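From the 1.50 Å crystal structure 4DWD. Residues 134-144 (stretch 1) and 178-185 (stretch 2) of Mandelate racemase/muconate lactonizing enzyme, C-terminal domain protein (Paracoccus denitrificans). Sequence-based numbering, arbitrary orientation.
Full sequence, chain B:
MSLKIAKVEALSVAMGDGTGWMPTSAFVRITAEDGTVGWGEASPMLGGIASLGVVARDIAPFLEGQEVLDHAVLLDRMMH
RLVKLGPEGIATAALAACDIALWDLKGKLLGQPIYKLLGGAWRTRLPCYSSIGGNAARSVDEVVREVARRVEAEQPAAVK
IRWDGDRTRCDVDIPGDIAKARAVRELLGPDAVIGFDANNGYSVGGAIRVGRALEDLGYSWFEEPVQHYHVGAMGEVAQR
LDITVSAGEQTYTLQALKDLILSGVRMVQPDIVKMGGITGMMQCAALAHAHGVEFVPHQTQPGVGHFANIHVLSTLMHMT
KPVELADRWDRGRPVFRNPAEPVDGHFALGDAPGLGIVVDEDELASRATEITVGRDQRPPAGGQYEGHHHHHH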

ATOM      1  N   GLY B 134      38.149   5.884   9.285  1.00 14.38           N
ATOM      2  CA  GLY B 134      38.956   4.948  10.055  1.00 14.83           C
ATOM      3  C   GLY B 134      38.716   4.947  11.550  1.00 15.09           C
ATOM      4  O   GLY B 134      39.613   4.625  12.323  1.00 16.45           O
ATOM      5  N   ASN B 135      37.507   5.295  11.968  1.00 13.65           N
ATOM      6  CA  ASN B 135      37.250   5.406  13.404  1.00 13.46           C
ATOM      7  C   ASN B 135      36.867   4.118  14.109  1.00 14.34           C
ATOM      8  O   ASN B 135      36.889   4.056  15.343  1.00 13.72           O
ATOM      9  N   ALA B 136      36.563   3.071  13.341  1.00 14.38           N
ATOM     10  CA  ALA B 136      36.280   1.777  13.962  1.00 15.05           C
ATOM     11  C   ALA B 136      37.492   1.290  14.750  1.00 15.11           C
ATOM     12  O   ALA B 136      37.351   0.785  15.866  1.00 17.73           O
ATOM     13  N   ALA B 137      38.677   1.497  14.173  1.00 15.31           N
ATOM     14  CA  ALA B 137      39.939   0.968  14.697  1.00 17.34           C
ATOM     15  C   ALA B 137      40.567   1.836  15.784  1.00 17.66           C
ATOM     16  O   ALA B 137      41.447   1.380  16.511  1.00 18.49           O
ATOM     17  N   ARG B 138      40.118   3.081  15.897  1.00 14.39           N
ATOM     18  CA  ARG B 138      40.711   4.028  16.848  1.00 13.61           C
ATOM     19  C   ARG B 138      40.122   3.879  18.242  1.00 13.31           C
ATOM     20  O   ARG B 138      38.981   3.459  18.391  1.00 14.19           O
ATOM     21  N   SER B 139      40.904   4.247  19.257  1.00 12.79           N
ATOM     22  CA  SER B 139      40.366   4.488  20.592  1.00 13.09           C
ATOM     23  C   SER B 139      39.600   5.817  20.587  1.00 12.36           C
ATOM     24  O   SER B 139      39.754   6.635  19.680  1.00 11.84           O
ATOM     25  N   VAL B 140      38.790   6.042  21.619  1.00 11.93           N
ATOM     26  CA  VAL B 140      38.080   7.309  21.750  1.00 12.07           C
ATOM     27  C   VAL B 140      39.033   8.510  21.693  1.00 12.00           C
ATOM     28  O   VAL B 140      38.767   9.477  20.977  1.00 12.64           O
ATOM     29  N   ASP B 141      40.147   8.455  22.426  1.00 12.13           N
ATOM     30  CA  ASP B 141      41.064   9.592  22.438  1.00 12.11           C
ATOM     31  C   ASP B 141      41.682   9.824  21.063  1.00 11.94           C
ATOM     32  O   ASP B 141      41.943  10.966  20.690  1.00 11.95           O
ATOM     33  N   GLU B 142      41.890   8.742  20.313  1.00 11.58           N
ATOM     34  CA  GLU B 142      42.436   8.861  18.955  1.00 11.55           C
ATOM     35  C   GLU B 142      41.432   9.494  17.989  1.00 11.69           C
ATOM     36  O   GLU B 142      41.805  10.294  17.120  1.00 12.68           O
ATOM     37  N   VAL B 143      40.152   9.155  18.151  1.00 11.45           N
ATOM     38  CA  VAL B 143      39.122   9.786  17.344  1.00 11.16           C
ATOM     39  C   VAL B 143      39.100  11.292  17.622  1.00 11.65           C
ATOM     40  O   VAL B 143      39.141  12.113  16.700  1.00 12.24           O
ATOM     41  N   VAL B 144      39.048  11.650  18.903  1.00 11.13           N
ATOM     42  CA  VAL B 144      39.032  13.059  19.288  1.00 11.18           C
ATOM     43  C   VAL B 144      40.265  13.813  18.760  1.00 11.92           C
ATOM     44  O   VAL B 144      40.136  14.891  18.193  1.00 11.80           O
ATOM     45  N   ILE B 178      28.938   4.737  20.092  1.00 10.44           N
ATOM     46  CA  ILE B 178      28.182   5.825  20.696  1.00 10.11           C
ATOM     47  C   ILE B 178      29.116   6.680  21.554  1.00 10.56           C
ATOM     48  O   ILE B 178      29.039   7.917  21.520  1.00 11.24           O
ATOM     49  N   ALA B 179      30.004   6.025  22.307  1.00 10.29           N
ATOM     50  CA  ALA B 179      31.000   6.757  23.121  1.00 10.41           C
ATOM     51  C   ALA B 179      31.886   7.680  22.279  1.00 10.37           C
ATOM     52  O   ALA B 179      32.205   8.800  22.691  1.00 11.04           O
ATOM     53  N   LYS B 180      32.263   7.222  21.085  1.00 10.15           N
ATOM     54  CA  LYS B 180      33.084   8.023  20.179  1.00  9.99           C
ATOM     55  C   LYS B 180      32.247   9.195  19.666  1.00 10.19           C
ATOM     56  O   LYS B 180      32.713  10.334  19.622  1.00 10.61           O
ATOM     57  N   ALA B 181      31.000   8.920  19.284  1.00  9.66           N
ATOM     58  CA  ALA B 181      30.118  10.007  18.828  1.00  9.76           C
ATOM     59  C   ALA B 181      29.914  11.056  19.930  1.00  9.96           C
ATOM     60  O   ALA B 181      29.941  12.259  19.654  1.00  9.21           O
ATOM     61  N   ARG B 182      29.758  10.594  21.172  1.00  9.69           N
ATOM     62  CA  ARG B 182      29.591  11.492  22.315  1.00  9.40           C
ATOM     63  C   ARG B 182      30.829  12.351  22.530  1.00  9.88           C
ATOM     64  O   ARG B 182      30.730  13.567  22.716  1.00 10.22           O
ATOM     65  N   ALA B 183      32.002  11.719  22.486  1.00  9.87           N
ATOM     66  CA  ALA B 183      33.248  12.449  22.704  1.00  9.82           C
ATOM     67  C   ALA B 183      33.472  13.525  21.636  1.00 10.18           C
ATOM     68  O   ALA B 183      33.997  14.609  21.927  1.00 11.53           O
ATOM     69  N   VAL B 184      33.083  13.217  20.396  1.00  9.77           N
ATOM     70  CA  VAL B 184      33.221  14.172  19.305  1.00 10.01           C
ATOM     71  C   VAL B 184      32.269  15.358  19.490  1.00 10.60           C
ATOM     72  O   VAL B 184      32.664  16.503  19.275  1.00 10.92           O
ATOM     73  N   ARG B 185      31.039  15.092  19.923  1.00 10.03           N
ATOM     74  CA  ARG B 185      30.111  16.187  20.247  1.00  9.85           C
ATOM     75  C   ARG B 185      30.698  17.084  21.343  1.00 11.30           C
ATOM     76  O   ARG B 185      30.622  18.308  21.256  1.00 12.03           O
TER

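A lysine buried at a helix interface must find acceptors for its ammonium group, and the carbonyls of a turn that leads into a neighbouring helix can supply them. The pair of stretches considered here is a compact example. Lys180, on the helix of the second stretch, donates two hydrogen bonds to backbone oxygens of the first: from NZ to Arg138 O at 2.8 Å and from NZ to Asn135 O at 2.9 Å. A third carbonyl lies close by, with Ala136 O 3.3 Å from Lys180 NZ, but the angle is too poor for a hydrogen bond. No carboxylate takes part across this interface; the positive charge is met by main-chain dipoles. The lysine reaches them in a nearly extended form, chi1 m and the remaining three angles t, so that a CA-to-CB bond directed sideways still delivers the amine to the turn.

The turn itself is braced from within. Arg138 NH1 donates to Asn135 OD1 at 2.8 Å, joining the two residues whose carbonyls receive the lysine. Both have chi1 m and CA-to-CB bonds pointing toward the second stretch, although the end of the arginine leads away. Ser139, with chi1 p, then caps the helix that starts at Val140: its OG accepts from Glu142 N at 3.2 Å, while Ser139 N donates in return to Glu142 OE1 at 3.0 Å. This reciprocal arrangement fixes the start of the helix next to the lysine's docking site.

Beyond the amine, the contact becomes apolar. The lysine's methylene chain is itself part of the packing, as Val140 CG2 lies 3.8 Å from Lys180 CG and Val143 CG2 lies 4.0 Å from Lys180 CD. Three valines of the first helix, all with chi1 t, carry the contact further. Val143 points toward the second stretch and sets its CG1 3.6 Å from CG2 of Val184, another t valine. Val140 and Val144 point sideways yet converge on one small residue: Val140 CG1 and Val144 CG2 each lie 3.6 Å from Ala183 CB, which points toward them. Ala179 adds a looser contact, its CB 4.4 Å from Val140 CG2.

The helix axes come within 9.3 Å at an angle of 39°, running in broadly the same direction, and the two stretches together bury 379 Å². Lys180 contributes the largest share of any residue, 113 Å², which illustrates the general point: one long side chain can combine a polar anchor at its tip with apolar packing along its stem.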

ATOM      1  CB  ASN B 135      36.257   6.529  13.660  1.00 12.64           C
ATOM      2  CG  ASN B 135      36.844   7.865  13.284  1.00 12.13           C
ATOM      3  OD1 ASN B 135      37.876   8.268  13.827  1.00 13.37           O
ATOM      4  ND2 ASN B 135      36.240   8.531  12.307  1.00 11.96           N
ATOM      5  CB  ALA B 136      35.849   0.747  12.923  1.00 15.89           C
ATOM      6  CB  ALA B 137      40.925   0.773  13.553  1.00 17.24           C
ATOM      7  CB  ARG B 138      40.460   5.462  16.392  1.00 13.14           C
ATOM      8  CG  ARG B 138      41.271   5.886  15.200  1.00 14.83           C
ATOM      9  CD  ARG B 138      41.111   7.372  14.938  1.00 15.22           C
ATOM     10  NE  ARG B 138      41.998   7.746  13.843  1.00 18.64           N
ATOM     11  CZ  ARG B 138      41.587   8.181  12.659  1.00 18.82           C
ATOM     12  NH1 ARG B 138      40.297   8.348  12.426  1.00 16.69           N
ATOM     13  NH2 ARG B 138      42.472   8.465  11.714  1.00 22.30           N
ATOM     14  CB  SER B 139      41.500   4.578  21.614  1.00 12.84           C
ATOM     15  OG  SER B 139      42.305   5.713  21.331  1.00 14.74           O
ATOM     16  CB  VAL B 140      37.240   7.358  23.052  1.00 12.72           C
ATOM     17  CG1 VAL B 140      36.679   8.757  23.289  1.00 12.59           C
ATOM     18  CG2 VAL B 140      36.097   6.354  23.006  1.00 15.30           C
ATOM     19  CB  ASP B 141      42.160   9.450  23.510  1.00 13.36           C
ATOM     20  CG  ASP B 141      43.062   8.241  23.277  1.00 14.63           C
ATOM     21  OD1 ASP B 141      44.096   8.378  22.601  1.00 17.09           O
ATOM     22  OD2 ASP B 141      42.715   7.151  23.762  1.00 23.86           O
ATOM     23  CB  GLU B 142      42.909   7.504  18.433  1.00 13.05           C
ATOM     24  CG  GLU B 142      44.248   7.079  19.014  1.00 14.16           C
ATOM     25  CD  GLU B 142      44.495   5.583  18.963  1.00 16.97           C
ATOM     26  OE1 GLU B 142      43.680   4.840  18.369  1.00 15.47           O
ATOM     27  OE2 GLU B 142      45.524   5.156  19.532  1.00 22.46           O
ATOM     28  CB  VAL B 143      37.731   9.183  17.627  1.00 10.79           C
ATOM     29  CG1 VAL B 143      36.659   9.956  16.873  1.00 11.55           C
ATOM     30  CG2 VAL B 143      37.689   7.704  17.260  1.00 11.57           C
ATOM     31  CB  VAL B 144      38.847  13.222  20.810  1.00 11.34           C
ATOM     32  CG1 VAL B 144      38.972  14.691  21.216  1.00 12.39           C
ATOM     33  CG2 VAL B 144      37.492  12.646  21.215  1.00 11.97           C
ATOM     34  CB  ILE B 178      26.983   5.282  21.498  1.00 10.28           C
ATOM     35  CG1 ILE B 178      25.957   4.678  20.525  1.00 10.56           C
ATOM     36  CG2 ILE B 178      26.337   6.365  22.349  1.00 11.79           C
ATOM     37  CD1 ILE B 178      24.900   3.801  21.170  1.00 12.16           C
ATOM     38  CB  ALA B 179      31.840   5.797  23.965  1.00 10.63           C
ATOM     39  CB  LYS B 180      33.590   7.163  19.022  1.00  9.69           C
ATOM     40  CG  LYS B 180      34.684   6.194  19.458  1.00 11.10           C
ATOM     41  CD  LYS B 180      34.942   5.111  18.425  1.00 12.37           C
ATOM     42  CE  LYS B 180      36.110   4.250  18.878  1.00 13.54           C
ATOM     43  NZ  LYS B 180      36.288   3.076  17.978  1.00 13.21           N
ATOM     44  CB  ALA B 181      28.786   9.451  18.344  1.00  9.45           C
ATOM     45  CB  ARG B 182      29.247  10.699  23.587  1.00 10.17           C
ATOM     46  CG  ARG B 182      29.133  11.569  24.837  1.00 13.65           C
ATOM     47  CD  ARG B 182      28.635  10.764  26.027  1.00 18.06           C
ATOM     48  NE  ARG B 182      27.173  10.678  25.994  1.00 25.91           N
ATOM     49  CZ  ARG B 182      26.354  11.566  26.561  1.00 28.22           C
ATOM     50  NH1 ARG B 182      26.840  12.604  27.227  1.00 25.59           N
ATOM     51  NH2 ARG B 182      25.045  11.407  26.472  1.00 37.18           N
ATOM     52  CB  ALA B 183      34.408  11.482  22.745  1.00 10.95           C
ATOM     53  CB  VAL B 184      33.102  13.488  17.914  1.00 10.52           C
ATOM     54  CG1 VAL B 184      33.035  14.528  16.790  1.00 11.18           C
ATOM     55  CG2 VAL B 184      34.305  12.559  17.693  1.00 11.82           C
ATOM     56  CB  ARG B 185      28.738  15.638  20.646  1.00 10.57           C
ATOM     57  CG  ARG B 185      27.821  16.655  21.326  1.00 11.03           C
ATOM     58  CD  ARG B 185      27.474  17.839  20.434  1.00 11.74           C
ATOM     59  NE  ARG B 185      26.618  17.431  19.324  1.00 11.21           N
ATOM     60  CZ  ARG B 185      26.420  18.131  18.208  1.00 12.16           C
ATOM     61  NH1 ARG B 185      27.023  19.301  18.004  1.00 12.76           N
ATOM     62  NH2 ARG B 185      25.605  17.641  17.286  1.00 13.76           N
TER